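Local coordinates for dihydroxyacetone kinase (Citrobacter freundii, PDB 1UN8), which phosphorylates dihydroxyacetone with ATP in a metal-dependent reaction, as a homodimer whose C-terminal helical barrel also holds a tightly bound phospholipid, at residues P86-L92 with N117-A121; C104-N110 with N131-V137; A192-L198 with A297-G302; D471-R475 with R508-S513. All coordinates share one frame; numbering follows the deposited sequence.

Contact 1 of 4, residues P86-L92 with N117-A121; sequences PSVDAVL and NFGLA
The Phe-118 ring has one face over the valine of the neighbouring helix: Val-91 CG2 sits above the ring centre, 3.8 Å from the centroid, a CH-pi contact. The other methyl, Val-91 CG1, lies 3.5 Å from Phe-118 CD2 and also packs on Ala-121 CB. Pro-86 CD approaches CE1 of the ring obliquely. The second flat group, the Asn-117 amide, makes the polar link. Asn-117 ND2 donates to Pro-86 O at 2.5 Å, with an N-H...O angle of 168° and within both the amide and the carbonyl planes. Val-88 splits its methyls: with CG1 anti to the backbone N (chi1 180°), that branch reaches Leu-120 CG at 3.8 Å and leaves CG2 beside Asn-117 OD1. Ser-87 is the N-cap of helix 88-98, its OG accepting from Ala-90 N at 3.0 Å; the Pro-86 carbonyl gripped by Asn-117 thus lies one residue before the cap. Asn-117 and Leu-120 also pack on the second subunit. Helices 88-98 and 112-127, whose short segments cross at -56° with axes 8.0 Å apart, are thus paired on one face of the first six-stranded sheet of the DhaK region, with Pro-86 next to the substrate-binding Asp-114.

Contact 2 of 4, residues C104-N110 with N131-V137; sequences CLLIVKN and NVEMLIV
Val-132 and Leu-106 meet through different first torsions: Val-132 holds CG1 anti to its own N (chi1 -167°), whereas Leu-106 turns CG anti to the carbonyl carbon (chi1 -59°), and the two atoms pack at 4.0 Å. The same methyl of Val-132 also rests against Cys-104 SG. Met-134, extended as far as its sulfur, brings SD to 4.1 Å from Val-108 CG2. Helix 112-127 covers this side, Phe-118 lying on Val-108 and Ala-122 on Val-132. The helix is the connection between the two parallel strands, so strand 104-109, helix 112-127 and strand 132-137 form a beta-alpha-beta unit at the edge of the mixed sheet. Seven backbone hydrogen bonds run along the pair, from Cys-104 N to Asn-131 O through Leu-106 N to Glu-133 O (2.7 Å) and on to Asn-110 N with Val-137 O. On the opposite face Ile-107 CG2 meets Val-137 CG2 at 3.8 Å, and Leu-105 CD1 lies over the backbone of Glu-133, 3.5 Å from its O. Helices 155-167 and 172-184 pack there. At the C-terminal end of its strand the substrate-binding Lys-109 bonds through NZ to His-65, while Asn-110 lays its CG 3.7 Å from Ile-136 CG2 and bonds through OD1 to Arg-115.

Contact 3 of 4, residues A192-L198 with A297-G302; sequences ALSSCHL and ALDMKG
Ala-192, the last residue of strand 186-192, faces Gly-302 in an antiparallel non-hydrogen-bonded pair; the two CA atoms are 3.6 Å apart, with Ala-192 CB packed directly on Gly-302 CA. That methyl also meets Met-300 CE. Leu-193, where the chain turns a corner, gives its N to Lys-301 O in a nearly straight bond of 2.8 Å (177°). Ser-194 O lies 3.4 Å from Met-300 CG and takes a weak bond from Lys-301 N; a water that donates to Ser-195 O and accepts from Lys-301 N bridges the two segments here. Segment 297-302 arrives through a type II' beta turn, Ala-297 to Met-300, which leads into strand 301-309 of the second DhaK sheet, and Leu-298 within the turn lies near the substrate-binding Gly-60. Cys-196 fits into this turn, its CB 3.7 Å from Leu-298 CB. His-197 is held by both oxygens of one carboxylate: its N donates to Asp-299 OD1 at 2.7 Å and its ND1 to Asp-299 OD2, each oxygen using its syn lone pair. Asp-299 chi1 of 67° puts the carboxylate between backbone N and carbonyl carbon, and OD2 meets the imidazole at its edge and in plane, although ring and carboxylate are 58° apart. Across the dimer interface, Lys-301 NZ of the second subunit forms a salt bridge with the same OD2. Leu-198 finally crosses Leu-298 at about a right angle, Leu-198 CD2 to Leu-298 CD1 4.0 Å.

Contact 4 of 4, residues D471-R475 with R508-S513; sequences DEGDR and RTCLSS
Arg-475 grips the carbonyl of Thr-509 side-on with two nitrogens. Its NE donates to Thr-509 O at 2.9 Å with an N-H...O angle of 158°, in the carbonyl plane and on a lone pair; Arg-475 NH2 reaches the same oxygen at 3.3 Å from above that plane. The oxygen lies at the edge of the guanidinium, within its plane, so the paired bonds fix the rotation of the group. The bend at chi3 (62°) after an extended chi2 turns this edge toward the C-terminal part of helix 495-511, where Thr-509 offers its carbonyl. NH2 has a further, weak bond to Asn-531 O. One face of the guanidinium is covered by Ser-513 CA, 3.6 Å from Arg-475 NE. Along the aliphatic part, Arg-475 CD lies 3.4 Å from Ser-512 O, while CG is 3.6 Å from Ser-512 OG. Glu-472 and Arg-508 face each other more loosely, their opposite charges too far apart for a salt bridge. Before the arginine, Asp-471 to Asp-474 form a type II beta turn closed by Asp-474 N to Asp-471 O (3.0 Å), with Gly-473 at the position whose backbone angles call for glycine. Both aspartates form salt bridges with Lys-147 of the second subunit. The contact ties the loop between helices 453-468 and 478-490 to the C-terminal end of helix 495-511 beside the ATP site of the DhaL barrel, where Thr-509 OG1 is hydrogen-bonded to Ala-506 O and to the N of the ATP-binding Asp-533.

Overall arrangement
Contacts 1 and 2 are interleaved along the chain and share helix 112-127: their centres are 12 Å apart, and Phe-118 CG of contact 1 packs 3.6 Å from Val-108 CG2 of contact 2, joining the helix pair to the first six-stranded sheet. Contact 3 follows in the second sheet of the same DhaK region, its centre 28 Å from contact 1 and 27 Å from contact 2. Contact 4 comes last, in the DhaL barrel, 73 Å between centres from contacts 1 and 2. Yet contacts 1 and 2 pack on DhaL residues of the second subunit (Val-434, Ser-437, Phe-466, Tyr-467), and contact 4 meets its Lys-147, so the dimer probably pairs substrate and ATP sites between chains.

Contact 1 of 4, residues P86-L92 with N117-A121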
loop_
_atom_site.group_PDB
_atom_site.type_symbol
_atom_site.label_atom_id
_atom_site.label_comp_id
_atom_site.label_asym_id
_atom_site.label_seq_id
_atom_site.Cartn_x
_atom_site.Cartn_y
_atom_site.Cartn_z
ATOM N N PRO A 86 4.000 17.603 16.866
ATOM C CA PRO A 86 4.903 18.682 16.448
ATOM C C PRO A 86 5.071 19.599 17.661
ATOM O O PRO A 86 4.260 19.548 18.586
ATOM C CB PRO A 86 4.130 19.380 15.330
ATOM C CG PRO A 86 3.104 18.370 14.886
ATOM C CD PRO A 86 2.707 17.709 16.174
ATOM N N SER A 87 6.110 20.425 17.671
ATOM C CA SER A 87 6.337 21.336 18.797
ATOM C C SER A 87 5.400 22.542 18.711
ATOM O O SER A 87 4.878 22.850 17.640
ATOM C CB SER A 87 7.777 21.836 18.785
ATOM O OG SER A 87 7.975 22.729 17.703
ATOM N N VAL A 88 5.184 23.219 19.840
ATOM C CA VAL A 88 4.323 24.399 19.864
ATOM C C VAL A 88 4.891 25.432 18.881
ATOM O O VAL A 88 4.170 26.036 18.085
ATOM C CB VAL A 88 4.274 25.012 21.280
ATOM C CG1 VAL A 88 3.383 26.246 21.292
ATOM C CG2 VAL A 88 3.755 23.987 22.261
ATOM N N ASP A 89 6.204 25.601 18.947
ATOM C CA ASP A 89 6.931 26.520 18.089
ATOM C C ASP A 89 6.590 26.253 16.624
ATOM O O ASP A 89 6.278 27.170 15.848
ATOM C CB ASP A 89 8.424 26.309 18.304
ATOM C CG ASP A 89 9.199 27.598 18.312
ATOM O OD1 ASP A 89 9.110 28.363 17.316
ATOM O OD2 ASP A 89 9.899 27.843 19.325
ATOM N N ALA A 90 6.658 24.983 16.248
ATOM C CA ALA A 90 6.372 24.601 14.886
ATOM C C ALA A 90 4.980 25.026 14.448
ATOM O O ALA A 90 4.820 25.643 13.392
ATOM C CB ALA A 90 6.539 23.094 14.728
ATOM N N VAL A 91 3.971 24.708 15.255
ATOM C CA VAL A 91 2.605 25.040 14.892
ATOM C C VAL A 91 2.436 26.539 14.720
ATOM O O VAL A 91 1.820 26.996 13.755
ATOM C CB VAL A 91 1.587 24.521 15.944
ATOM C CG1 VAL A 91 0.158 24.903 15.529
ATOM C CG2 VAL A 91 1.695 23.011 16.073
ATOM N N LEU A 92 2.994 27.305 15.648
ATOM C CA LEU A 92 2.883 28.756 15.573
ATOM C C LEU A 92 3.474 29.241 14.251
ATOM O O LEU A 92 2.827 29.978 13.497
ATOM C CB LEU A 92 3.623 29.406 16.745
ATOM C CG LEU A 92 3.499 30.931 16.841
ATOM C CD1 LEU A 92 2.027 31.331 16.784
ATOM C CD2 LEU A 92 4.151 31.422 18.135
ATOM N N ASN A 117 -0.326 20.994 22.117
ATOM C CA ASN A 117 0.632 21.783 21.357
ATOM C C ASN A 117 0.019 22.730 20.351
ATOM O O ASN A 117 0.480 23.857 20.221
ATOM C CB ASN A 117 1.663 20.889 20.685
ATOM C CG ASN A 117 2.786 20.519 21.625
ATOM O OD1 ASN A 117 2.697 20.729 22.840
ATOM N ND2 ASN A 117 3.856 19.960 21.068
ATOM N N PHE A 118 -1.005 22.291 19.631
ATOM C CA PHE A 118 -1.648 23.188 18.687
ATOM C C PHE A 118 -2.396 24.222 19.527
ATOM O O PHE A 118 -2.525 25.374 19.132
ATOM C CB PHE A 118 -2.643 22.446 17.791
ATOM C CG PHE A 118 -2.015 21.703 16.650
ATOM C CD1 PHE A 118 -1.335 20.512 16.863
ATOM C CD2 PHE A 118 -2.120 22.191 15.353
ATOM C CE1 PHE A 118 -0.768 19.816 15.798
ATOM C CE2 PHE A 118 -1.558 21.505 14.282
ATOM C CZ PHE A 118 -0.881 20.317 14.503
ATOM N N GLY A 119 -2.877 23.797 20.692
ATOM C CA GLY A 119 -3.610 24.686 21.572
ATOM C C GLY A 119 -2.776 25.847 22.093
ATOM O O GLY A 119 -3.171 27.005 21.955
ATOM N N LEU A 120 -1.633 25.560 22.708
ATOM C CA LEU A 120 -0.799 26.644 23.199
ATOM C C LEU A 120 -0.420 27.524 22.005
ATOM O O LEU A 120 -0.280 28.739 22.141
ATOM C CB LEU A 120 0.461 26.109 23.875
ATOM C CG LEU A 120 1.427 27.177 24.405
ATOM C CD1 LEU A 120 0.665 28.274 25.140
ATOM C CD2 LEU A 120 2.447 26.522 25.333
ATOM N N ALA A 121 -0.276 26.908 20.836
ATOM C CA ALA A 121 0.071 27.651 19.630
ATOM C C ALA A 121 -1.034 28.644 19.267
ATOM O O ALA A 121 -0.762 29.805 18.984
ATOM C CB ALA A 121 0.313 26.690 18.462
#

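Contact 2 of 4, residues C104-N110 with N131-V137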
loop_
_atom_site.group_PDB
_atom_site.type_symbol
_atom_site.label_atom_id
_atom_site.label_comp_id
_atom_site.label_asym_id
_atom_site.label_seq_id
_atom_site.Cartn_x
_atom_site.Cartn_y
_atom_site.Cartn_z
ATOM N N CYS A 104 -7.310 31.458 10.515
ATOM C CA CYS A 104 -7.083 30.060 10.167
ATOM C C CYS A 104 -7.785 29.092 11.103
ATOM O O CYS A 104 -8.004 29.376 12.288
ATOM C CB CYS A 104 -5.595 29.732 10.184
ATOM S SG CYS A 104 -4.916 29.666 11.844
ATOM N N LEU A 105 -8.129 27.937 10.545
ATOM C CA LEU A 105 -8.779 26.870 11.283
ATOM C C LEU A 105 -7.778 25.733 11.475
ATOM O O LEU A 105 -7.242 25.193 10.498
ATOM C CB LEU A 105 -9.987 26.356 10.505
ATOM C CG LEU A 105 -10.501 24.995 10.966
ATOM C CD1 LEU A 105 -10.967 25.119 12.411
ATOM C CD2 LEU A 105 -11.632 24.508 10.062
ATOM N N LEU A 106 -7.491 25.397 12.727
ATOM C CA LEU A 106 -6.584 24.288 13.008
ATOM C C LEU A 106 -7.471 23.031 13.108
ATOM O O LEU A 106 -8.452 23.015 13.857
ATOM C CB LEU A 106 -5.847 24.507 14.333
ATOM C CG LEU A 106 -4.979 25.762 14.497
ATOM C CD1 LEU A 106 -4.366 25.775 15.895
ATOM C CD2 LEU A 106 -3.897 25.819 13.429
ATOM N N ILE A 107 -7.163 22.001 12.323
ATOM C CA ILE A 107 -7.917 20.759 12.382
ATOM C C ILE A 107 -6.997 19.758 13.098
ATOM O O ILE A 107 -5.956 19.342 12.555
ATOM C CB ILE A 107 -8.257 20.238 10.980
ATOM C CG1 ILE A 107 -9.050 21.307 10.208
ATOM C CG2 ILE A 107 -9.054 18.911 11.097
ATOM C CD1 ILE A 107 -10.410 20.873 9.738
ATOM N N VAL A 108 -7.373 19.371 14.314
ATOM C CA VAL A 108 -6.551 18.460 15.105
ATOM C C VAL A 108 -7.182 17.113 15.463
ATOM O O VAL A 108 -8.303 17.059 15.965
ATOM C CB VAL A 108 -6.117 19.145 16.410
ATOM C CG1 VAL A 108 -5.270 18.207 17.248
ATOM C CG2 VAL A 108 -5.341 20.403 16.080
ATOM N N LYS A 109 -6.445 16.030 15.214
ATOM C CA LYS A 109 -6.920 14.683 15.546
ATOM C C LYS A 109 -6.897 14.582 17.072
ATOM O O LYS A 109 -6.015 15.142 17.719
ATOM C CB LYS A 109 -6.023 13.617 14.898
ATOM C CG LYS A 109 -6.087 13.619 13.369
ATOM C CD LYS A 109 -5.393 12.403 12.734
ATOM C CE LYS A 109 -3.924 12.284 13.129
ATOM N NZ LYS A 109 -3.139 13.515 12.865
ATOM N N ASN A 110 -7.869 13.888 17.648
ATOM C CA ASN A 110 -7.964 13.788 19.104
ATOM C C ASN A 110 -6.845 13.033 19.819
ATOM O O ASN A 110 -6.940 11.833 20.045
ATOM C CB ASN A 110 -9.311 13.177 19.495
ATOM C CG ASN A 110 -9.794 13.651 20.856
ATOM O OD1 ASN A 110 -9.044 14.275 21.607
ATOM N ND2 ASN A 110 -11.055 13.352 21.178
ATOM N N ASN A 131 -6.612 35.540 13.988
ATOM C CA ASN A 131 -7.903 34.969 14.340
ATOM C C ASN A 131 -7.755 33.466 14.155
ATOM O O ASN A 131 -7.493 32.994 13.046
ATOM C CB ASN A 131 -9.008 35.497 13.433
ATOM C CG ASN A 131 -9.406 36.913 13.775
ATOM O OD1 ASN A 131 -10.513 37.338 13.471
ATOM N ND2 ASN A 131 -8.503 37.653 14.409
ATOM N N VAL A 132 -7.919 32.721 15.244
ATOM C CA VAL A 132 -7.757 31.278 15.197
ATOM C C VAL A 132 -8.907 30.485 15.797
ATOM O O VAL A 132 -9.521 30.892 16.786
ATOM C CB VAL A 132 -6.477 30.857 15.937
ATOM C CG1 VAL A 132 -6.145 29.408 15.618
ATOM C CG2 VAL A 132 -5.333 31.788 15.561
ATOM N N GLU A 133 -9.188 29.343 15.180
ATOM C CA GLU A 133 -10.216 28.437 15.661
ATOM C C GLU A 133 -9.635 27.021 15.592
ATOM O O GLU A 133 -8.823 26.711 14.714
ATOM C CB GLU A 133 -11.478 28.535 14.805
ATOM C CG GLU A 133 -12.300 29.812 15.006
ATOM C CD GLU A 133 -12.637 30.097 16.465
ATOM O OE1 GLU A 133 -12.813 29.140 17.249
ATOM O OE2 GLU A 133 -12.742 31.286 16.824
ATOM N N MET A 134 -10.037 26.168 16.526
ATOM C CA MET A 134 -9.544 24.800 16.539
ATOM C C MET A 134 -10.671 23.776 16.582
ATOM O O MET A 134 -11.590 23.887 17.394
ATOM C CB MET A 134 -8.628 24.581 17.736
ATOM C CG MET A 134 -8.024 23.203 17.772
ATOM S SD MET A 134 -6.662 23.072 18.959
ATOM C CE MET A 134 -7.334 21.763 19.958
ATOM N N LEU A 135 -10.604 22.784 15.702
ATOM C CA LEU A 135 -11.610 21.730 15.667
ATOM C C LEU A 135 -10.941 20.388 15.938
ATOM O O LEU A 135 -10.164 19.893 15.117
ATOM C CB LEU A 135 -12.305 21.674 14.305
ATOM C CG LEU A 135 -13.234 20.465 14.135
ATOM C CD1 LEU A 135 -14.351 20.569 15.156
ATOM C CD2 LEU A 135 -13.804 20.391 12.722
ATOM N N ILE A 136 -11.234 19.808 17.101
ATOM C CA ILE A 136 -10.674 18.508 17.465
ATOM C C ILE A 136 -11.564 17.421 16.840
ATOM O O ILE A 136 -12.779 17.383 17.084
ATOM C CB ILE A 136 -10.645 18.279 19.004
ATOM C CG1 ILE A 136 -9.875 19.389 19.722
ATOM C CG2 ILE A 136 -9.962 16.956 19.303
ATOM C CD1 ILE A 136 -10.618 20.680 19.780
ATOM N N VAL A 137 -10.967 16.548 16.030
ATOM C CA VAL A 137 -11.718 15.474 15.386
ATOM C C VAL A 137 -11.562 14.128 16.111
ATOM O O VAL A 137 -10.445 13.649 16.318
ATOM C CB VAL A 137 -11.282 15.306 13.924
ATOM C CG1 VAL A 137 -12.202 14.317 13.214
ATOM C CG2 VAL A 137 -11.318 16.655 13.219
#

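Contact 3 of 4, residues A192-L198 with A297-G302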
loop_
_atom_site.group_PDB
_atom_site.type_symbol
_atom_site.label_atom_id
_atom_site.label_comp_id
_atom_site.label_asym_id
_atom_site.label_seq_id
_atom_site.Cartn_x
_atom_site.Cartn_y
_atom_site.Cartn_z
ATOM N N ALA A 192 -7.132 -4.501 12.653
ATOM C CA ALA A 192 -5.796 -4.864 12.226
ATOM C C ALA A 192 -5.401 -6.280 12.628
ATOM O O ALA A 192 -5.837 -6.793 13.665
ATOM C CB ALA A 192 -4.798 -3.862 12.782
ATOM N N LEU A 193 -4.577 -6.907 11.789
ATOM C CA LEU A 193 -4.091 -8.255 12.042
ATOM C C LEU A 193 -2.763 -8.151 12.773
ATOM O O LEU A 193 -2.354 -9.076 13.470
ATOM C CB LEU A 193 -3.920 -9.018 10.729
ATOM C CG LEU A 193 -5.211 -9.112 9.911
ATOM C CD1 LEU A 193 -5.003 -10.027 8.696
ATOM C CD2 LEU A 193 -6.342 -9.622 10.792
ATOM N N SER A 194 -2.087 -7.023 12.618
ATOM C CA SER A 194 -0.818 -6.809 13.308
ATOM C C SER A 194 -0.459 -5.329 13.354
ATOM O O SER A 194 -0.864 -4.549 12.498
ATOM C CB SER A 194 0.323 -7.604 12.654
ATOM O OG SER A 194 0.503 -7.235 11.305
ATOM N N SER A 195 0.293 -4.935 14.371
ATOM C CA SER A 195 0.678 -3.543 14.473
ATOM C C SER A 195 1.738 -3.240 13.412
ATOM O O SER A 195 2.026 -4.075 12.560
ATOM C CB SER A 195 1.197 -3.236 15.870
ATOM O OG SER A 195 1.261 -1.839 16.076
ATOM N N CYS A 196 2.325 -2.055 13.464
ATOM C CA CYS A 196 3.306 -1.658 12.455
ATOM C C CYS A 196 4.757 -1.809 12.883
ATOM O O CYS A 196 5.064 -1.909 14.072
ATOM C CB CYS A 196 3.074 -0.190 12.073
ATOM S SG CYS A 196 3.197 0.906 13.510
ATOM N N HIS A 197 5.646 -1.813 11.898
ATOM C CA HIS A 197 7.073 -1.890 12.165
ATOM C C HIS A 197 7.561 -0.466 12.393
ATOM O O HIS A 197 7.319 0.420 11.583
ATOM C CB HIS A 197 7.821 -2.499 10.978
ATOM C CG HIS A 197 7.553 -3.957 10.782
ATOM N ND1 HIS A 197 6.839 -4.444 9.709
ATOM C CD2 HIS A 197 7.874 -5.031 11.542
ATOM C CE1 HIS A 197 6.728 -5.757 9.816
ATOM N NE2 HIS A 197 7.348 -6.137 10.920
ATOM N N LEU A 198 8.251 -0.247 13.501
ATOM C CA LEU A 198 8.764 1.072 13.822
ATOM C C LEU A 198 10.193 1.241 13.335
ATOM O O LEU A 198 10.937 0.271 13.258
ATOM C CB LEU A 198 8.702 1.286 15.327
ATOM C CG LEU A 198 7.289 1.265 15.917
ATOM C CD1 LEU A 198 7.378 1.310 17.439
ATOM C CD2 LEU A 198 6.477 2.458 15.381
ATOM N N ALA A 297 -0.786 3.923 9.267
ATOM C CA ALA A 297 -0.114 3.658 10.541
ATOM C C ALA A 297 1.122 2.886 10.083
ATOM O O ALA A 297 1.291 1.697 10.372
ATOM C CB ALA A 297 -0.999 2.785 11.436
ATOM N N LEU A 298 1.969 3.584 9.339
ATOM C CA LEU A 298 3.156 2.989 8.764
ATOM C C LEU A 298 2.700 1.763 7.965
ATOM O O LEU A 298 1.809 1.888 7.123
ATOM C CB LEU A 298 4.153 2.626 9.864
ATOM C CG LEU A 298 4.751 3.884 10.509
ATOM C CD1 LEU A 298 5.663 3.535 11.667
ATOM C CD2 LEU A 298 5.513 4.646 9.452
ATOM N N ASP A 299 3.268 0.587 8.228
ATOM C CA ASP A 299 2.871 -0.601 7.479
ATOM C C ASP A 299 1.855 -1.509 8.183
ATOM O O ASP A 299 1.736 -2.694 7.858
ATOM C CB ASP A 299 4.112 -1.407 7.096
ATOM C CG ASP A 299 4.820 -2.002 8.295
ATOM O OD1 ASP A 299 4.512 -1.612 9.435
ATOM O OD2 ASP A 299 5.698 -2.859 8.089
ATOM N N MET A 300 1.109 -0.944 9.126
ATOM C CA MET A 300 0.101 -1.698 9.864
ATOM C C MET A 300 -0.808 -2.513 8.948
ATOM O O MET A 300 -1.446 -1.963 8.052
ATOM C CB MET A 300 -0.752 -0.741 10.696
ATOM C CG MET A 300 -1.784 -1.416 11.584
ATOM S SD MET A 300 -2.290 -0.316 12.922
ATOM C CE MET A 300 -3.985 -0.123 12.498
ATOM N N LYS A 301 -0.886 -3.820 9.179
ATOM C CA LYS A 301 -1.745 -4.634 8.345
ATOM C C LYS A 301 -3.186 -4.636 8.834
ATOM O O LYS A 301 -3.651 -5.602 9.436
ATOM C CB LYS A 301 -1.221 -6.066 8.242
ATOM C CG LYS A 301 -2.073 -6.931 7.316
ATOM C CD LYS A 301 -1.306 -8.058 6.640
ATOM C CE LYS A 301 -2.172 -8.648 5.517
ATOM N NZ LYS A 301 -1.496 -9.696 4.693
ATOM N N GLY A 302 -3.885 -3.537 8.560
ATOM C CA GLY A 302 -5.281 -3.400 8.943
ATOM C C GLY A 302 -5.940 -2.398 8.005
ATOM O O GLY A 302 -5.260 -1.795 7.164
HETATM O O HOH W 1 1.745 -5.482 10.184
#

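Contact 4 of 4, residues D471-R475 with R508-S513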
loop_
_atom_site.group_PDB
_atom_site.type_symbol
_atom_site.label_atom_id
_atom_site.label_comp_id
_atom_site.label_asym_id
_atom_site.label_seq_id
_atom_site.Cartn_x
_atom_site.Cartn_y
_atom_site.Cartn_z
ATOM N N ASP A 471 16.766 -25.341 -24.857
ATOM C CA ASP A 471 17.653 -25.372 -26.017
ATOM C C ASP A 471 18.424 -26.673 -26.028
ATOM O O ASP A 471 18.407 -27.430 -25.051
ATOM C CB ASP A 471 18.653 -24.215 -25.975
ATOM C CG ASP A 471 18.282 -23.097 -26.919
ATOM O OD1 ASP A 471 18.138 -23.385 -28.134
ATOM O OD2 ASP A 471 18.138 -21.939 -26.448
ATOM N N GLU A 472 19.102 -26.940 -27.135
ATOM C CA GLU A 472 19.886 -28.157 -27.217
ATOM C C GLU A 472 20.987 -28.041 -26.173
ATOM O O GLU A 472 21.735 -27.060 -26.147
ATOM C CB GLU A 472 20.477 -28.332 -28.614
ATOM C CG GLU A 472 20.051 -29.638 -29.251
ATOM C CD GLU A 472 20.580 -29.827 -30.654
ATOM O OE1 GLU A 472 20.420 -28.899 -31.479
ATOM O OE2 GLU A 472 21.140 -30.912 -30.931
ATOM N N GLY A 473 21.059 -29.035 -25.297
ATOM C CA GLY A 473 22.053 -29.021 -24.251
ATOM C C GLY A 473 21.444 -28.816 -22.878
ATOM O O GLY A 473 22.142 -28.973 -21.876
ATOM N N ASP A 474 20.157 -28.476 -22.810
ATOM C CA ASP A 474 19.517 -28.252 -21.511
ATOM C C ASP A 474 18.993 -29.542 -20.881
ATOM O O ASP A 474 18.344 -29.530 -19.839
ATOM C CB ASP A 474 18.385 -27.213 -21.622
ATOM C CG ASP A 474 18.897 -25.806 -21.952
ATOM O OD1 ASP A 474 20.039 -25.480 -21.572
ATOM O OD2 ASP A 474 18.154 -25.016 -22.580
ATOM N N ARG A 475 19.259 -30.662 -21.532
ATOM C CA ARG A 475 18.865 -31.960 -21.002
ATOM C C ARG A 475 17.384 -32.330 -21.035
ATOM O O ARG A 475 16.846 -32.867 -20.063
ATOM C CB ARG A 475 19.401 -32.124 -19.570
ATOM C CG ARG A 475 20.904 -31.862 -19.449
ATOM C CD ARG A 475 21.485 -32.375 -18.127
ATOM N NE ARG A 475 21.334 -33.822 -17.989
ATOM C CZ ARG A 475 20.332 -34.419 -17.347
ATOM N NH1 ARG A 475 19.389 -33.692 -16.770
ATOM N NH2 ARG A 475 20.255 -35.746 -17.305
ATOM N N ARG A 508 24.462 -37.358 -24.943
ATOM C CA ARG A 508 25.028 -36.099 -24.462
ATOM C C ARG A 508 24.403 -35.678 -23.127
ATOM O O ARG A 508 25.077 -35.078 -22.290
ATOM C CB ARG A 508 24.858 -34.981 -25.509
ATOM C CG ARG A 508 25.859 -35.067 -26.660
ATOM C CD ARG A 508 25.792 -33.861 -27.586
ATOM N NE ARG A 508 24.663 -33.907 -28.513
ATOM C CZ ARG A 508 24.679 -34.511 -29.698
ATOM N NH1 ARG A 508 25.770 -35.131 -30.124
ATOM N NH2 ARG A 508 23.595 -34.491 -30.461
ATOM N N THR A 509 23.129 -36.011 -22.913
ATOM C CA THR A 509 22.462 -35.632 -21.664
ATOM C C THR A 509 23.005 -36.399 -20.468
ATOM O O THR A 509 22.806 -35.992 -19.328
ATOM C CB THR A 509 20.915 -35.826 -21.716
ATOM O OG1 THR A 509 20.577 -37.211 -21.584
ATOM C CG2 THR A 509 20.363 -35.295 -23.013
ATOM N N CYS A 510 23.682 -37.511 -20.718
ATOM C CA CYS A 510 24.246 -38.283 -19.617
ATOM C C CYS A 510 25.480 -37.589 -19.085
ATOM O O CYS A 510 25.812 -37.714 -17.908
ATOM C CB CYS A 510 24.640 -39.676 -20.073
ATOM S SG CYS A 510 23.251 -40.793 -20.265
ATOM N N LEU A 511 26.159 -36.857 -19.961
ATOM C CA LEU A 511 27.366 -36.154 -19.572
ATOM C C LEU A 511 27.077 -34.923 -18.723
ATOM O O LEU A 511 27.546 -34.819 -17.592
ATOM C CB LEU A 511 28.167 -35.761 -20.820
ATOM C CG LEU A 511 28.660 -36.936 -21.673
ATOM C CD1 LEU A 511 29.469 -36.401 -22.831
ATOM C CD2 LEU A 511 29.500 -37.882 -20.840
ATOM N N SER A 512 26.290 -34.000 -19.265
ATOM C CA SER A 512 25.960 -32.761 -18.566
ATOM C C SER A 512 25.067 -32.929 -17.341
ATOM O O SER A 512 24.572 -31.945 -16.790
ATOM C CB SER A 512 25.320 -31.773 -19.545
ATOM O OG SER A 512 24.345 -32.417 -20.346
ATOM N N SER A 513 24.870 -34.168 -16.906
ATOM C CA SER A 513 24.038 -34.425 -15.734
ATOM C C SER A 513 24.717 -33.956 -14.455
ATOM O O SER A 513 25.733 -34.519 -14.042
ATOM C CB SER A 513 23.724 -35.918 -15.611
ATOM O OG SER A 513 23.030 -36.183 -14.406
#